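Local atomic coordinates of pyruvate kinase 1 (Trypanosoma brucei brucei, PDB entry 4KCT), a protein that catalyses transfer of phosphate from phosphoenolpyruvate to ADP, giving pyruvate and ATP, and also has an intrinsic decarboxylase activity, with oxaloacetate as the probable substrate. Residues 140-145 with 151-156; 127-132 with 178-183. All blocks are in the same frame, centred on the assembly; numbering follows the deposited sequence.

Overall arrangement
The two contacts show how a small beta domain is built from backbone pairing within a sheet and side-chain packing between its parts. Contact 1 is a hairpin; contact 2 closes a much longer loop, and along the chain the hairpin is nested inside that loop. Their centres lie about 9 Å apart, and strands 141-144 and 177-179 are sheet neighbours, with a probable hydrogen bond from Asn179 N to Tyr143 O (3.0 Å). Pro181 CG also rests 3.6 Å from Tyr143 CE1. Both contacts belong to the B domain, inserted in the eight-stranded barrel, whose active site holds pyruvate, magnesium and potassium; in pyruvate kinases this domain acts as a mobile lid.

Contact 1. Residues 140-145 with 151-156; sequences GSIYVD and LRVVSK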
loop_
_atom_site.group_PDB
_atom_site.type_symbol
_atom_site.label_atom_id
_atom_site.label_comp_id
_atom_site.label_asym_id
_atom_site.label_seq_id
_atom_site.Cartn_x
_atom_site.Cartn_y
_atom_site.Cartn_z
ATOM N N GLY A 140 7.487 -35.328 28.241
ATOM C CA GLY A 140 7.996 -35.231 26.869
ATOM C C GLY A 140 7.850 -36.540 26.101
ATOM O O GLY A 140 7.466 -37.568 26.661
ATOM N N SER A 141 8.193 -36.509 24.821
ATOM C CA SER A 141 8.093 -37.684 23.985
ATOM C C SER A 141 9.450 -38.174 23.476
ATOM O O SER A 141 10.346 -37.377 23.153
ATOM C CB SER A 141 7.167 -37.404 22.800
ATOM O OG SER A 141 5.861 -37.151 23.259
ATOM N N ILE A 142 9.548 -39.481 23.295
ATOM C CA ILE A 142 10.598 -40.052 22.503
ATOM C C ILE A 142 9.958 -40.777 21.347
ATOM O O ILE A 142 9.040 -41.554 21.543
ATOM C CB ILE A 142 11.435 -41.046 23.335
ATOM C CG1 ILE A 142 12.158 -40.306 24.467
ATOM C CG2 ILE A 142 12.416 -41.787 22.442
ATOM C CD1 ILE A 142 12.766 -41.228 25.527
ATOM N N TYR A 143 10.430 -40.503 20.138
ATOM C CA TYR A 143 9.906 -41.148 18.957
ATOM C C TYR A 143 10.872 -42.237 18.545
ATOM O O TYR A 143 12.091 -42.015 18.512
ATOM C CB TYR A 143 9.776 -40.131 17.814
ATOM C CG TYR A 143 8.675 -39.093 18.017
ATOM C CD1 TYR A 143 8.545 -38.000 17.140
ATOM C CD2 TYR A 143 7.736 -39.222 19.051
ATOM C CE1 TYR A 143 7.546 -37.039 17.324
ATOM C CE2 TYR A 143 6.768 -38.238 19.271
ATOM C CZ TYR A 143 6.645 -37.177 18.376
ATOM O OH TYR A 143 5.661 -36.218 18.574
ATOM N N VAL A 144 10.338 -43.364 18.101
ATOM C CA VAL A 144 11.175 -44.467 17.689
ATOM C C VAL A 144 10.783 -44.926 16.285
ATOM O O VAL A 144 9.602 -44.930 15.936
ATOM C CB VAL A 144 11.078 -45.638 18.694
ATOM C CG1 VAL A 144 12.215 -46.622 18.481
ATOM C CG2 VAL A 144 11.077 -45.105 20.135
ATOM N N ASP A 145 11.791 -45.221 15.462
ATOM C CA ASP A 145 11.587 -45.802 14.158
ATOM C C ASP A 145 10.937 -44.797 13.216
ATOM O O ASP A 145 9.770 -44.938 12.840
ATOM C CB ASP A 145 10.757 -47.083 14.254
ATOM C CG ASP A 145 11.067 -48.049 13.142
ATOM O OD1 ASP A 145 11.902 -47.711 12.274
ATOM O OD2 ASP A 145 10.499 -49.149 13.141
ATOM N N LEU A 151 6.726 -42.846 22.609
ATOM C CA LEU A 151 6.729 -43.076 24.046
ATOM C C LEU A 151 6.533 -41.748 24.733
ATOM O O LEU A 151 7.127 -40.743 24.330
ATOM C CB LEU A 151 8.084 -43.663 24.484
ATOM C CG LEU A 151 8.617 -44.827 23.641
ATOM C CD1 LEU A 151 10.091 -45.086 23.963
ATOM C CD2 LEU A 151 7.812 -46.058 23.925
ATOM N N ARG A 152 5.753 -41.750 25.809
ATOM C CA ARG A 152 5.695 -40.613 26.709
ATOM C C ARG A 152 6.572 -40.890 27.900
ATOM O O ARG A 152 6.467 -41.948 28.518
ATOM C CB ARG A 152 4.257 -40.382 27.186
ATOM C CG ARG A 152 4.131 -39.245 28.199
ATOM C CD ARG A 152 2.668 -38.934 28.513
ATOM N NE ARG A 152 1.868 -40.151 28.649
ATOM C CZ ARG A 152 1.665 -40.794 29.795
ATOM N NH1 ARG A 152 0.953 -41.913 29.813
ATOM N NH2 ARG A 152 2.169 -40.317 30.923
ATOM N N VAL A 153 7.434 -39.944 28.241
ATOM C CA VAL A 153 8.315 -40.126 29.383
ATOM C C VAL A 153 7.508 -39.901 30.662
ATOM O O VAL A 153 6.905 -38.844 30.836
ATOM C CB VAL A 153 9.477 -39.121 29.364
ATOM C CG1 VAL A 153 10.312 -39.260 30.636
ATOM C CG2 VAL A 153 10.338 -39.317 28.112
ATOM N N VAL A 154 7.456 -40.914 31.522
ATOM C CA VAL A 154 6.671 -40.834 32.752
ATOM C C VAL A 154 7.503 -40.246 33.877
ATOM O O VAL A 154 7.067 -39.329 34.568
ATOM C CB VAL A 154 6.146 -42.215 33.203
ATOM C CG1 VAL A 154 5.302 -42.061 34.457
ATOM C CG2 VAL A 154 5.339 -42.881 32.093
ATOM N N SER A 155 8.699 -40.782 34.079
ATOM C CA SER A 155 9.547 -40.310 35.168
ATOM C C SER A 155 11.012 -40.612 34.900
ATOM O O SER A 155 11.348 -41.487 34.093
ATOM C CB SER A 155 9.119 -40.940 36.492
ATOM O OG SER A 155 9.223 -42.342 36.421
ATOM N N LYS A 156 11.882 -39.857 35.546
ATOM C CA LYS A 156 13.297 -40.161 35.546
ATOM C C LYS A 156 13.646 -41.057 36.733
ATOM O O LYS A 156 13.424 -40.674 37.867
ATOM C CB LYS A 156 14.097 -38.871 35.624
ATOM C CG LYS A 156 15.587 -39.098 35.805
ATOM C CD LYS A 156 16.370 -37.917 35.281
ATOM C CE LYS A 156 17.377 -37.437 36.297
ATOM N NZ LYS A 156 18.113 -36.271 35.746
#
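A beta hairpin joins Ile142 to Leu151 as an antiparallel hydrogen-bonded pair, with Ser141 and Arg152 as the adjoining non-hydrogen-bonded pair. Ile142 N reaches Leu151 O at 2.9 Å, while Leu151 N returns a hydrogen bond to Ile142 O, also 2.9 Å. Leu151 O receives a second, weaker contact from Ser141 CA at 3.2 Å, a CH...O approach that fills in beside the amide bond. Further along the hairpin, Val153 N is hydrogen-bonded to Gly140 O (2.9 Å).

On the face carrying Ile142 and Leu151, the branches touch. Leu151 CD1 lies 4.0 Å from Val144 CG2 and 4.3 Å from Ile142 CB. The torsion of Val153 (chi1 175°) sends its CG1 anti to the backbone N and leaves CG2 beside that nitrogen; Val153 CG2 meets Ile142 CD1 at 4.0 Å. Ile178 of the neighbouring strand 177-179, and Leu180 in the loop after it, pack on Ile142. Beyond the paired region, a classic beta bulge in strand 149-158 sets Val154 and Ser155 against Lys163. The arrangement is that of a hairpin within the mixed sheet of the pyruvate kinase B domain, its apolar face formed by Ile142, Val144, Leu151 and Val153.

Contact 2. Residues 127-132 with 178-183; sequences IDYPQL and INLPGC
The CD2 methyl of Leu180 meets both Tyr129 and Leu132, and Ile127 meets Ile178 beside them; no hydrogen bond crosses this contact. Leu180 CD2 approaches the tyrosine ring obliquely, 4.1 Å from Tyr129 CD2. Leu132 and Leu180 cross at about a right angle, and Leu132 CD1 is 4.0 Å from both CD1 and CD2 of Leu180, whose chi2 of 9° is nearly eclipsed. The two isoleucines also cross at about a right angle: their outer CG1-CD1 arms meet, with Ile127 CD1 3.8 Å from Ile178 CD1.

The next shell sets these groups in place. Tyr129 swings its ring away from its own amide nitrogen (chi1 -178°), and its OH is hydrogen-bonded to Asp186 N. A type I turn from Tyr129 to Leu132 is closed by Leu132 N on Tyr129 O at 3.1 Å, and Gln131 is the N-cap of the helix that follows. Across the contact a type II turn, Leu180 to Cys183, has Gly182 at positive phi. Ile90 and Val110 pack on Ile127. Such a cluster, enclosed by turns and strands from distant parts of the sequence, is part of the apolar core of the beta-barrel-like B domain of the pyruvate kinase fold.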
loop_
_atom_site.group_PDB
_atom_site.type_symbol
_atom_site.label_atom_id
_atom_site.label_comp_id
_atom_site.label_asym_id
_atom_site.label_seq_id
_atom_site.Cartn_x
_atom_site.Cartn_y
_atom_site.Cartn_z
ATOM N N ILE A 127 19.355 -46.621 24.471
ATOM C CA ILE A 127 19.425 -45.567 23.440
ATOM C C ILE A 127 20.805 -44.912 23.530
ATOM O O ILE A 127 21.303 -44.676 24.635
ATOM C CB ILE A 127 18.296 -44.527 23.659
ATOM C CG1 ILE A 127 16.948 -45.133 23.271
ATOM C CG2 ILE A 127 18.545 -43.257 22.850
ATOM C CD1 ILE A 127 15.755 -44.243 23.625
ATOM N N ASP A 128 21.484 -44.765 22.388
ATOM C CA ASP A 128 22.924 -44.467 22.379
ATOM C C ASP A 128 23.238 -42.964 22.443
ATOM O O ASP A 128 24.241 -42.527 21.911
ATOM C CB ASP A 128 23.617 -45.106 21.161
ATOM C CG ASP A 128 23.169 -44.473 19.812
ATOM O OD1 ASP A 128 22.493 -43.423 19.810
ATOM O OD2 ASP A 128 23.519 -45.017 18.760
ATOM N N TYR A 129 22.425 -42.203 23.166
ATOM C CA TYR A 129 22.682 -40.762 23.380
ATOM C C TYR A 129 22.824 -40.449 24.870
ATOM O O TYR A 129 21.847 -40.517 25.593
ATOM C CB TYR A 129 21.515 -39.932 22.798
ATOM C CG TYR A 129 21.696 -38.452 22.931
ATOM C CD1 TYR A 129 22.747 -37.806 22.288
ATOM C CD2 TYR A 129 20.883 -37.702 23.781
ATOM C CE1 TYR A 129 22.955 -36.456 22.451
ATOM C CE2 TYR A 129 21.082 -36.328 23.945
ATOM C CZ TYR A 129 22.096 -35.717 23.250
ATOM O OH TYR A 129 22.328 -34.387 23.397
ATOM N N PRO A 130 24.072 -40.179 25.343
ATOM C CA PRO A 130 24.363 -40.171 26.787
ATOM C C PRO A 130 23.661 -39.082 27.549
ATOM O O PRO A 130 23.344 -39.265 28.704
ATOM C CB PRO A 130 25.881 -39.944 26.843
ATOM C CG PRO A 130 26.392 -40.539 25.576
ATOM C CD PRO A 130 25.296 -40.396 24.539
ATOM N N GLN A 131 23.346 -37.971 26.885
ATOM C CA GLN A 131 22.638 -36.873 27.539
ATOM C C GLN A 131 21.119 -37.043 27.581
ATOM O O GLN A 131 20.395 -36.084 27.852
ATOM C CB GLN A 131 22.999 -35.553 26.882
ATOM C CG GLN A 131 24.440 -35.124 27.144
ATOM C CD GLN A 131 24.634 -34.705 28.578
ATOM O OE1 GLN A 131 23.761 -34.055 29.169
ATOM N NE2 GLN A 131 25.713 -35.182 29.193
ATOM N N LEU A 132 20.629 -38.245 27.280
ATOM C CA LEU A 132 19.179 -38.446 27.129
ATOM C C LEU A 132 18.365 -37.887 28.323
ATOM O O LEU A 132 17.348 -37.226 28.130
ATOM C CB LEU A 132 18.847 -39.929 26.914
ATOM C CG LEU A 132 17.362 -40.288 26.816
ATOM C CD1 LEU A 132 16.789 -39.754 25.513
ATOM C CD2 LEU A 132 17.165 -41.792 26.905
ATOM N N ILE A 178 16.001 -42.898 16.548
ATOM C CA ILE A 178 15.345 -42.182 17.654
ATOM C C ILE A 178 15.278 -40.691 17.298
ATOM O O ILE A 178 16.243 -40.125 16.764
ATOM C CB ILE A 178 16.177 -42.359 18.968
ATOM C CG1 ILE A 178 16.095 -43.812 19.473
ATOM C CG2 ILE A 178 15.757 -41.353 20.051
ATOM C CD1 ILE A 178 14.712 -44.207 19.987
ATOM N N ASN A 179 14.137 -40.051 17.570
ATOM C CA ASN A 179 14.047 -38.598 17.505
ATOM C C ASN A 179 13.563 -38.072 18.831
ATOM O O ASN A 179 12.788 -38.718 19.503
ATOM C CB ASN A 179 13.086 -38.152 16.384
ATOM C CG ASN A 179 13.604 -38.521 15.001
ATOM O OD1 ASN A 179 13.416 -39.640 14.551
ATOM N ND2 ASN A 179 14.419 -37.648 14.422
ATOM N N LEU A 180 14.110 -36.943 19.250
ATOM C CA LEU A 180 13.740 -36.350 20.519
ATOM C C LEU A 180 13.066 -35.019 20.206
ATOM O O LEU A 180 13.725 -33.969 20.185
ATOM C CB LEU A 180 15.009 -36.121 21.358
ATOM C CG LEU A 180 15.538 -37.222 22.299
ATOM C CD1 LEU A 180 14.893 -38.599 22.203
ATOM C CD2 LEU A 180 17.058 -37.261 22.441
ATOM N N PRO A 181 11.748 -35.057 19.928
ATOM C CA PRO A 181 11.090 -33.907 19.280
ATOM C C PRO A 181 11.089 -32.717 20.218
ATOM O O PRO A 181 10.849 -32.879 21.412
ATOM C CB PRO A 181 9.656 -34.406 19.032
ATOM C CG PRO A 181 9.464 -35.525 20.004
ATOM C CD PRO A 181 10.821 -36.179 20.139
ATOM N N GLY A 182 11.597 -31.591 19.738
ATOM C CA GLY A 182 11.600 -30.376 20.545
ATOM C C GLY A 182 12.756 -30.288 21.529
ATOM O O GLY A 182 12.873 -29.312 22.242
ATOM N N CYS A 183 13.646 -31.288 21.534
ATOM C CA CYS A 183 14.722 -31.354 22.546
ATOM C C CYS A 183 16.051 -30.859 21.993
ATOM O O CYS A 183 16.415 -31.154 20.841
ATOM C CB CYS A 183 14.898 -32.791 23.068
ATOM S SG CYS A 183 13.417 -33.509 23.800
#